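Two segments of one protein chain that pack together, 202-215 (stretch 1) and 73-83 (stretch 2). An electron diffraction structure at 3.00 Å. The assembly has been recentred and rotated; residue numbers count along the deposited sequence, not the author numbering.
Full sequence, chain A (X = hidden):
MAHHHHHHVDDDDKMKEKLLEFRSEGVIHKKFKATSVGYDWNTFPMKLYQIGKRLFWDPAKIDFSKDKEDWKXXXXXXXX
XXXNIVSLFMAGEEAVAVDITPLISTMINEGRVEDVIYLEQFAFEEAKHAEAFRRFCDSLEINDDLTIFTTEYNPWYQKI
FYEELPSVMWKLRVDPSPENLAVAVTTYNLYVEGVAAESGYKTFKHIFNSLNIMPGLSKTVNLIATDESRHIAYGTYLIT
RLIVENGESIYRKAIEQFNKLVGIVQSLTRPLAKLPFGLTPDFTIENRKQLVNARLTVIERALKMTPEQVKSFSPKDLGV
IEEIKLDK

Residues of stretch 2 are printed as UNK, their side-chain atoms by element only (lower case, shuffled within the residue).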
ATOM      1  N   LYS A 202      25.264  -1.740  -4.869  1.00 47.60           N
ATOM      2  CA  LYS A 202      26.692  -2.033  -4.902  1.00 48.00           C
ATOM      3  C   LYS A 202      27.494  -0.799  -5.291  1.00 49.07           C
ATOM      4  O   LYS A 202      28.608  -0.603  -4.793  1.00 47.81           O
ATOM      5  CB  LYS A 202      26.974  -3.183  -5.869  1.00 43.48           C
ATOM      6  CG  LYS A 202      26.202  -4.456  -5.560  1.00 43.48           C
ATOM      7  CD  LYS A 202      26.598  -5.043  -4.212  1.00 43.48           C
ATOM      8  CE  LYS A 202      28.030  -5.556  -4.225  1.00 43.48           C
ATOM      9  NZ  LYS A 202      28.385  -6.241  -2.951  1.00 43.48           N
ATOM     10  N   THR A 203      26.949   0.038  -6.177  1.00 45.64           N
ATOM     11  CA  THR A 203      27.571   1.329  -6.448  1.00 45.74           C
ATOM     12  C   THR A 203      27.559   2.205  -5.203  1.00 44.36           C
ATOM     13  O   THR A 203      28.550   2.882  -4.902  1.00 44.55           O
ATOM     14  CB  THR A 203      26.855   2.028  -7.605  1.00 41.98           C
ATOM     15  OG1 THR A 203      26.915   1.205  -8.776  1.00 41.98           O
ATOM     16  CG2 THR A 203      27.506   3.371  -7.903  1.00 41.98           C
ATOM     17  N   PHE A 204      26.449   2.198  -4.461  1.00 47.28           N
ATOM     18  CA  PHE A 204      26.415   2.887  -3.176  1.00 48.18           C
ATOM     19  C   PHE A 204      27.351   2.237  -2.163  1.00 48.62           C
ATOM     20  O   PHE A 204      27.811   2.903  -1.230  1.00 48.35           O
ATOM     21  CB  PHE A 204      24.988   2.914  -2.627  1.00 39.80           C
ATOM     22  CG  PHE A 204      24.101   3.937  -3.278  1.00 39.80           C
ATOM     23  CD1 PHE A 204      24.632   5.098  -3.815  1.00 39.80           C
ATOM     24  CD2 PHE A 204      22.732   3.736  -3.352  1.00 39.80           C
ATOM     25  CE1 PHE A 204      23.811   6.039  -4.413  1.00 39.80           C
ATOM     26  CE2 PHE A 204      21.909   4.671  -3.948  1.00 39.80           C
ATOM     27  CZ  PHE A 204      22.448   5.825  -4.481  1.00 39.80           C
ATOM     28  N   LYS A 205      27.641   0.944  -2.329  1.00 55.73           N
ATOM     29  CA  LYS A 205      28.517   0.251  -1.390  1.00 57.03           C
ATOM     30  C   LYS A 205      29.953   0.756  -1.491  1.00 57.25           C
ATOM     31  O   LYS A 205      30.636   0.911  -0.470  1.00 57.66           O
ATOM     32  CB  LYS A 205      28.455  -1.257  -1.641  1.00 47.48           C
ATOM     33  CG  LYS A 205      29.391  -2.081  -0.774  1.00 47.48           C
ATOM     34  CD  LYS A 205      29.294  -3.558  -1.119  1.00 47.48           C
ATOM     35  CE  LYS A 205      30.222  -4.394  -0.251  1.00 47.48           C
ATOM     36  NZ  LYS A 205      29.867  -4.313   1.193  1.00 47.48           N
ATOM     37  N   HIS A 206      30.428   1.023  -2.708  1.00 61.73           N
ATOM     38  CA  HIS A 206      31.791   1.497  -2.911  1.00 61.84           C
ATOM     39  C   HIS A 206      31.931   3.002  -2.728  1.00 61.45           C
ATOM     40  O   HIS A 206      33.060   3.490  -2.598  1.00 62.20           O
ATOM     41  CB  HIS A 206      32.284   1.097  -4.306  1.00 51.71           C
ATOM     42  CG  HIS A 206      32.292  -0.381  -4.541  1.00 51.71           C
ATOM     43  ND1 HIS A 206      33.176  -1.231  -3.911  1.00 51.71           N
ATOM     44  CD2 HIS A 206      31.525  -1.162  -5.339  1.00 51.71           C
ATOM     45  CE1 HIS A 206      32.951  -2.470  -4.308  1.00 51.71           C
ATOM     46  NE2 HIS A 206      31.953  -2.457  -5.173  1.00 51.71           N
ATOM     47  N   ILE A 207      30.828   3.745  -2.713  1.00 53.04           N
ATOM     48  CA  ILE A 207      30.890   5.189  -2.510  1.00 52.83           C
ATOM     49  C   ILE A 207      30.900   5.540  -1.029  1.00 52.51           C
ATOM     50  O   ILE A 207      31.647   6.424  -0.599  1.00 52.86           O
ATOM     51  CB  ILE A 207      29.720   5.874  -3.245  1.00 52.95           C
ATOM     52  CG1 ILE A 207      29.910   5.782  -4.760  1.00 53.67           C
ATOM     53  CG2 ILE A 207      29.576   7.329  -2.806  1.00 53.42           C
ATOM     54  CD1 ILE A 207      28.788   6.416  -5.557  1.00 54.33           C
ATOM     55  N   PHE A 208      30.092   4.846  -0.224  1.00 66.93           N
ATOM     56  CA  PHE A 208      29.967   5.199   1.185  1.00 66.57           C
ATOM     57  C   PHE A 208      31.087   4.595   2.023  1.00 65.96           C
ATOM     58  O   PHE A 208      31.554   5.219   2.982  1.00 65.68           O
ATOM     59  CB  PHE A 208      28.607   4.747   1.723  1.00 51.10           C
ATOM     60  CG  PHE A 208      27.435   5.279   0.946  1.00 51.10           C
ATOM     61  CD1 PHE A 208      27.525   6.476   0.253  1.00 51.10           C
ATOM     62  CD2 PHE A 208      26.240   4.579   0.910  1.00 51.10           C
ATOM     63  CE1 PHE A 208      26.448   6.961  -0.462  1.00 51.10           C
ATOM     64  CE2 PHE A 208      25.159   5.060   0.197  1.00 51.10           C
ATOM     65  CZ  PHE A 208      25.265   6.253  -0.490  1.00 51.10           C
ATOM     66  N   ASN A 209      31.532   3.385   1.677  1.00 78.00           N
ATOM     67  CA  ASN A 209      32.519   2.693   2.497  1.00 77.22           C
ATOM     68  C   ASN A 209      33.942   3.146   2.195  1.00 79.71           C
ATOM     69  O   ASN A 209      34.782   3.177   3.102  1.00 78.70           O
ATOM     70  CB  ASN A 209      32.391   1.181   2.300  1.00 60.45           C
ATOM     71  CG  ASN A 209      33.139   0.386   3.354  1.00 60.45           C
ATOM     72  OD1 ASN A 209      33.574   0.932   4.367  1.00 60.45           O
ATOM     73  ND2 ASN A 209      33.283  -0.914   3.122  1.00 60.45           N
ATOM     74  N   SER A 210      34.233   3.506   0.944  1.00 74.53           N
ATOM     75  CA  SER A 210      35.596   3.875   0.579  1.00 76.05           C
ATOM     76  C   SER A 210      35.933   5.311   0.959  1.00 76.75           C
ATOM     77  O   SER A 210      37.103   5.618   1.216  1.00 77.09           O
ATOM     78  CB  SER A 210      35.814   3.673  -0.922  1.00 76.22           C
ATOM     79  OG  SER A 210      35.618   2.317  -1.288  1.00 78.35           O
ATOM     80  N   LEU A 211      34.940   6.199   1.002  1.00 78.30           N
ATOM     81  CA  LEU A 211      35.180   7.609   1.268  1.00 78.74           C
ATOM     82  C   LEU A 211      34.745   8.058   2.656  1.00 78.04           C
ATOM     83  O   LEU A 211      35.078   9.180   3.051  1.00 77.92           O
ATOM     84  CB  LEU A 211      34.473   8.481   0.218  1.00 62.01           C
ATOM     85  CG  LEU A 211      35.100   8.595  -1.175  1.00 62.01           C
ATOM     86  CD1 LEU A 211      34.889   7.330  -2.001  1.00 62.01           C
ATOM     87  CD2 LEU A 211      34.552   9.814  -1.905  1.00 62.01           C
ATOM     88  N   ASN A 212      34.018   7.219   3.400  1.00 86.53           N
ATOM     89  CA  ASN A 212      33.511   7.570   4.728  1.00 86.43           C
ATOM     90  C   ASN A 212      32.674   8.849   4.669  1.00 85.69           C
ATOM     91  O   ASN A 212      32.909   9.814   5.399  1.00 85.84           O
ATOM     92  CB  ASN A 212      34.657   7.698   5.739  1.00 60.44           C
ATOM     93  CG  ASN A 212      34.167   7.812   7.172  1.00 60.44           C
ATOM     94  OD1 ASN A 212      32.988   7.600   7.458  1.00 60.44           O
ATOM     95  ND2 ASN A 212      35.075   8.146   8.083  1.00 60.44           N
ATOM     96  N   ILE A 213      31.687   8.850   3.771  1.00 67.87           N
ATOM     97  CA  ILE A 213      30.823  10.001   3.553  1.00 67.29           C
ATOM     98  C   ILE A 213      29.372   9.541   3.532  1.00 67.68           C
ATOM     99  O   ILE A 213      29.070   8.356   3.368  1.00 68.34           O
ATOM    100  CB  ILE A 213      31.160  10.750   2.245  1.00 67.46           C
ATOM    101  CG1 ILE A 213      31.030   9.805   1.048  1.00 66.45           C
ATOM    102  CG2 ILE A 213      32.553  11.355   2.315  1.00 69.78           C
ATOM    103  CD1 ILE A 213      31.214  10.484  -0.289  1.00 67.47           C
ATOM    104  N   MET A 214      28.469  10.511   3.696  1.00 70.16           N
ATOM    105  CA  MET A 214      27.023  10.318   3.653  1.00 70.16           C
ATOM    106  C   MET A 214      26.567   9.223   4.611  1.00 69.42           C
ATOM    107  O   MET A 214      26.080   8.177   4.164  1.00 70.77           O
ATOM    108  CB  MET A 214      26.572   9.984   2.229  1.00 51.35           C
ATOM    109  CG  MET A 214      26.962  11.023   1.191  1.00 51.35           C
ATOM    110  SD  MET A 214      26.187  12.624   1.484  1.00 51.35           S
ATOM    111  CE  MET A 214      26.866  13.579   0.128  1.00 51.35           C
ATOM    112  N   PRO A 215      26.700   9.415   5.928  1.00 58.86           N
ATOM    113  CA  PRO A 215      26.194   8.387   6.850  1.00 59.46           C
ATOM    114  C   PRO A 215      24.679   8.311   6.883  1.00 59.87           C
ATOM    115  O   PRO A 215      24.123   7.216   7.035  1.00 60.51           O
ATOM    116  CB  PRO A 215      26.776   8.818   8.204  1.00 60.05           C
ATOM    117  CG  PRO A 215      26.957  10.288   8.071  1.00 60.22           C
ATOM    118  CD  PRO A 215      27.363  10.519   6.645  1.00 58.69           C
ATOM    119  N   UNK A  73      32.044  18.692   0.682  1.00 68.94           N
ATOM    120  CA  UNK A  73      33.423  18.225   0.636  1.00 70.38           C
ATOM    121  C   UNK A  73      33.696  17.318  -0.558  1.00 69.43           C
ATOM    122  O   UNK A  73      34.751  16.679  -0.608  1.00 68.32           O
ATOM    123  c   UNK A  73      35.432  16.992   4.431  1.00 85.66           C
ATOM    124  c   UNK A  73      33.777  17.497   1.935  1.00 71.07           C
ATOM    125  c   UNK A  73      33.776  18.393   3.161  1.00 75.14           C
ATOM    126  n   UNK A  73      35.718  16.269   5.703  1.00 85.51           N
ATOM    127  c   UNK A  73      34.043  17.607   4.436  1.00 81.09           C
ATOM    128  N   UNK A  74      32.775  17.247  -1.514  1.00 69.90           N
ATOM    129  CA  UNK A  74      32.943  16.442  -2.713  1.00 70.50           C
ATOM    130  C   UNK A  74      33.172  17.344  -3.919  1.00 69.93           C
ATOM    131  O   UNK A  74      32.713  18.489  -3.957  1.00 71.30           O
ATOM    132  c   UNK A  74      31.458  14.471  -1.900  1.00 69.43           C
ATOM    133  c   UNK A  74      32.654  13.539  -1.786  1.00 67.31           C
ATOM    134  c   UNK A  74      30.195  13.693  -2.231  1.00 70.02           C
ATOM    135  c   UNK A  74      31.721  15.550  -2.954  1.00 69.92           C
ATOM    136  N   UNK A  75      33.888  16.813  -4.908  1.00 69.78           N
ATOM    137  CA  UNK A  75      34.186  17.580  -6.106  1.00 69.29           C
ATOM    138  C   UNK A  75      32.924  17.767  -6.949  1.00 69.77           C
ATOM    139  O   UNK A  75      31.874  17.170  -6.694  1.00 68.46           O
ATOM    140  o   UNK A  75      34.851  15.630  -7.397  1.00 66.50           O
ATOM    141  c   UNK A  75      35.280  16.894  -6.924  1.00 69.94           C
ATOM    142  N   UNK A  76      33.043  18.616  -7.972  1.00 75.95           N
ATOM    143  CA  UNK A  76      31.896  18.921  -8.820  1.00 77.41           C
ATOM    144  C   UNK A  76      31.435  17.702  -9.609  1.00 77.55           C
ATOM    145  O   UNK A  76      30.234  17.544  -9.856  1.00 78.63           O
ATOM    146  c   UNK A  76      31.068  20.580 -10.595  1.00 49.30           C
ATOM    147  c   UNK A  76      32.239  20.074  -9.766  1.00 49.30           C
ATOM    148  n   UNK A  76      29.137  22.670 -11.464  1.00 49.30           N
ATOM    149  c   UNK A  76      31.471  21.784 -11.436  1.00 49.30           C
ATOM    150  c   UNK A  76      30.312  22.277 -12.289  1.00 49.30           C
ATOM    151  N   UNK A  77      32.364  16.831 -10.007  1.00 68.77           N
ATOM    152  CA  UNK A  77      31.985  15.643 -10.762  1.00 69.42           C
ATOM    153  C   UNK A  77      31.426  14.556  -9.851  1.00 67.89           C
ATOM    154  O   UNK A  77      30.488  13.848 -10.231  1.00 65.20           O
ATOM    155  o   UNK A  77      31.578  13.908 -12.830  1.00 87.72           O
ATOM    156  o   UNK A  77      33.698  13.522 -13.241  1.00 89.84           O
ATOM    157  c   UNK A  77      33.186  15.118 -11.550  1.00 71.24           C
ATOM    158  c   UNK A  77      32.792  14.111 -12.615  1.00 79.89           C
ATOM    159  N   UNK A  78      31.990  14.409  -8.648  1.00 71.39           N
ATOM    160  CA  UNK A  78      31.479  13.413  -7.711  1.00 70.94           C
ATOM    161  C   UNK A  78      30.066  13.758  -7.256  1.00 71.19           C
ATOM    162  O   UNK A  78      29.232  12.863  -7.071  1.00 71.22           O
ATOM    163  o   UNK A  78      35.845  12.158  -5.796  1.00 73.35           O
ATOM    164  c   UNK A  78      34.728  12.701  -5.667  1.00 74.49           C
ATOM    165  c   UNK A  78      33.770  12.677  -6.843  1.00 72.25           C
ATOM    166  o   UNK A  78      34.363  13.264  -4.614  1.00 73.23           O
ATOM    167  c   UNK A  78      32.418  13.288  -6.511  1.00 69.85           C
ATOM    168  N   UNK A  79      29.778  15.049  -7.069  1.00 76.74           N
ATOM    169  CA  UNK A  79      28.413  15.460  -6.764  1.00 76.99           C
ATOM    170  C   UNK A  79      27.491  15.256  -7.959  1.00 77.00           C
ATOM    171  O   UNK A  79      26.283  15.062  -7.783  1.00 75.43           O
ATOM    172  c   UNK A  79      29.497  19.593  -5.534  1.00 51.93           C
ATOM    173  n   UNK A  79      29.348  21.008  -5.096  1.00 51.93           N
ATOM    174  c   UNK A  79      28.873  18.627  -4.542  1.00 51.93           C
ATOM    175  c   UNK A  79      28.386  16.922  -6.320  1.00 51.93           C
ATOM    176  c   UNK A  79      29.054  17.181  -4.980  1.00 51.93           C
ATOM    177  N   UNK A  80      28.039  15.293  -9.176  1.00 71.92           N
ATOM    178  CA  UNK A  80      27.215  15.120 -10.368  1.00 72.50           C
ATOM    179  C   UNK A  80      26.802  13.664 -10.548  1.00 72.37           C
ATOM    180  O   UNK A  80      25.653  13.379 -10.903  1.00 70.84           O
ATOM    181  c   UNK A  80      27.968  15.628 -11.598  1.00 50.35           C
ATOM    182  n   UNK A  80      27.703  15.964 -13.980  1.00 50.35           N
ATOM    183  c   UNK A  80      27.086  15.718 -12.829  1.00 50.35           C
ATOM    184  o   UNK A  80      25.867  15.580 -12.747  1.00 50.35           O
ATOM    185  N   UNK A  81      27.724  12.729 -10.306  1.00 62.41           N
ATOM    186  CA  UNK A  81      27.389  11.315 -10.445  1.00 61.45           C
ATOM    187  C   UNK A  81      26.522  10.836  -9.289  1.00 62.07           C
ATOM    188  O   UNK A  81      25.606  10.030  -9.487  1.00 61.51           O
ATOM    189  c   UNK A  81      27.946   6.253 -10.805  1.00 65.31           C
ATOM    190  c   UNK A  81      28.662  10.479 -10.544  1.00 61.52           C
ATOM    191  c   UNK A  81      28.409   8.991 -10.635  1.00 60.78           C
ATOM    192  c   UNK A  81      28.588   8.166  -9.531  1.00 63.40           C
ATOM    193  c   UNK A  81      27.997   8.408 -11.827  1.00 61.00           C
ATOM    194  c   UNK A  81      28.357   6.805  -9.610  1.00 62.45           C
ATOM    195  o   UNK A  81      27.716   4.899 -10.890  1.00 67.22           O
ATOM    196  c   UNK A  81      27.764   7.049 -11.916  1.00 63.90           C
ATOM    197  N   UNK A  82      26.800  11.312  -8.073  1.00 65.68           N
ATOM    198  CA  UNK A  82      25.970  10.944  -6.929  1.00 65.75           C
ATOM    199  C   UNK A  82      24.544  11.446  -7.109  1.00 66.26           C
ATOM    200  O   UNK A  82      23.582  10.711  -6.860  1.00 66.64           O
ATOM    201  c   UNK A  82      27.091  10.922  -3.256  1.00 47.34           C
ATOM    202  c   UNK A  82      24.893  11.955  -3.822  1.00 47.34           C
ATOM    203  c   UNK A  82      26.583  11.492  -5.639  1.00 47.34           C
ATOM    204  c   UNK A  82      25.995  11.022  -4.304  1.00 47.34           C
ATOM    205  N   UNK A  83      24.388  12.698  -7.550  1.00 62.03           N
ATOM    206  CA  UNK A  83      23.056  13.214  -7.844  1.00 60.97           C
ATOM    207  C   UNK A  83      22.414  12.460  -9.000  1.00 60.36           C
ATOM    208  O   UNK A  83      21.184  12.347  -9.061  1.00 58.46           O
ATOM    209  c   UNK A  83      23.132  14.709  -8.157  1.00 47.14           C
ATOM    210  c   UNK A  83      20.881  15.347  -7.261  1.00 47.14           C
ATOM    211  c   UNK A  83      21.821  15.438  -8.451  1.00 47.14           C
ATOM    212  c   UNK A  83      22.090  16.889  -8.818  1.00 47.14           C
TER

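Position 73 carries four carbons in a row ending in a nitrogen, an unbranched amine that directs its CA-to-CB bond toward stretch 1 without reaching contact; this is Lys73. At position 74 there are four carbons, forked at the second. Both fork tips lie close to Ile213 CD1; one also approaches Leu211 CD2 and the other Met214 CE, and the branching at the second carbon identifies Leu74. Its CD2 is 3.7 Å from Ile213 CD1 and 4.2 Å from Leu211 CD2, while its CD1 is 4.1 Å from Met214 CE.

Position 75 has one carbon followed by one oxygen, out of reach of stretch 1: Ser75. It occupies the N-cap of the helix that follows, and its OG accepts a weak hydrogen bond from the backbone N of position 78 at 3.4 Å. Position 76, again four carbons in a row and a terminal nitrogen, is Lys76, exposed and out of reach, with chi1 to chi3 t and chi4 p. Position 77 has two carbons, the second bearing two oxygens, the carboxylate of Asp77; it too is out of reach.

At position 78, three carbons, the third with two oxygens, approach Leu211; this is Glu78. Its OE1 comes within 4.4 Å of Leu211 CD2, a contact between a carboxylate and a methyl group without a polar partner. Position 79, four carbons in a row ending in nitrogen, has its CA-to-CB bond directed away from stretch 1, makes no contact and is Lys79. At position 80, two carbons, the second carrying one oxygen and one nitrogen, indicate the amide of Asn80, which makes no contact.

Position 81 shows one carbon and then a six-carbon ring bearing an oxygen, with Thr203 CG2 and Ile207 CD1 at the ring edge, near its plane: the phenol of Tyr81. Tyr81 OH is 3.4 Å from Thr203 CG2, and Tyr81 CE2 is 4.1 Å from Ile207 CD1. At position 82, four carbons forked at the second reach Met214 and Ile207; this is Leu82, its CD1 4.3 Å from Met214 CE and 4.4 Å from Ile207 CG2. Position 83 has the same forked set of four carbons but lies out of reach, and is Leu83.

The two helices run roughly antiparallel, at 144°, with axes no closer than 12.5 Å, and the contact is made through side chains. No hydrogen bond crosses it; apolar packing dominates the 379 Å² buried. Leu74, ahead of its helix, packs against Leu211, Ile213 and Met214, whereas Tyr81 meets Thr203 and Ile207 farther along, and Leu82 meets Ile207. Met214 joins the two groups, its CE touching both Leu74 and Leu82.

Stretch 2, residues 73-83: KLSKDEKNYLL
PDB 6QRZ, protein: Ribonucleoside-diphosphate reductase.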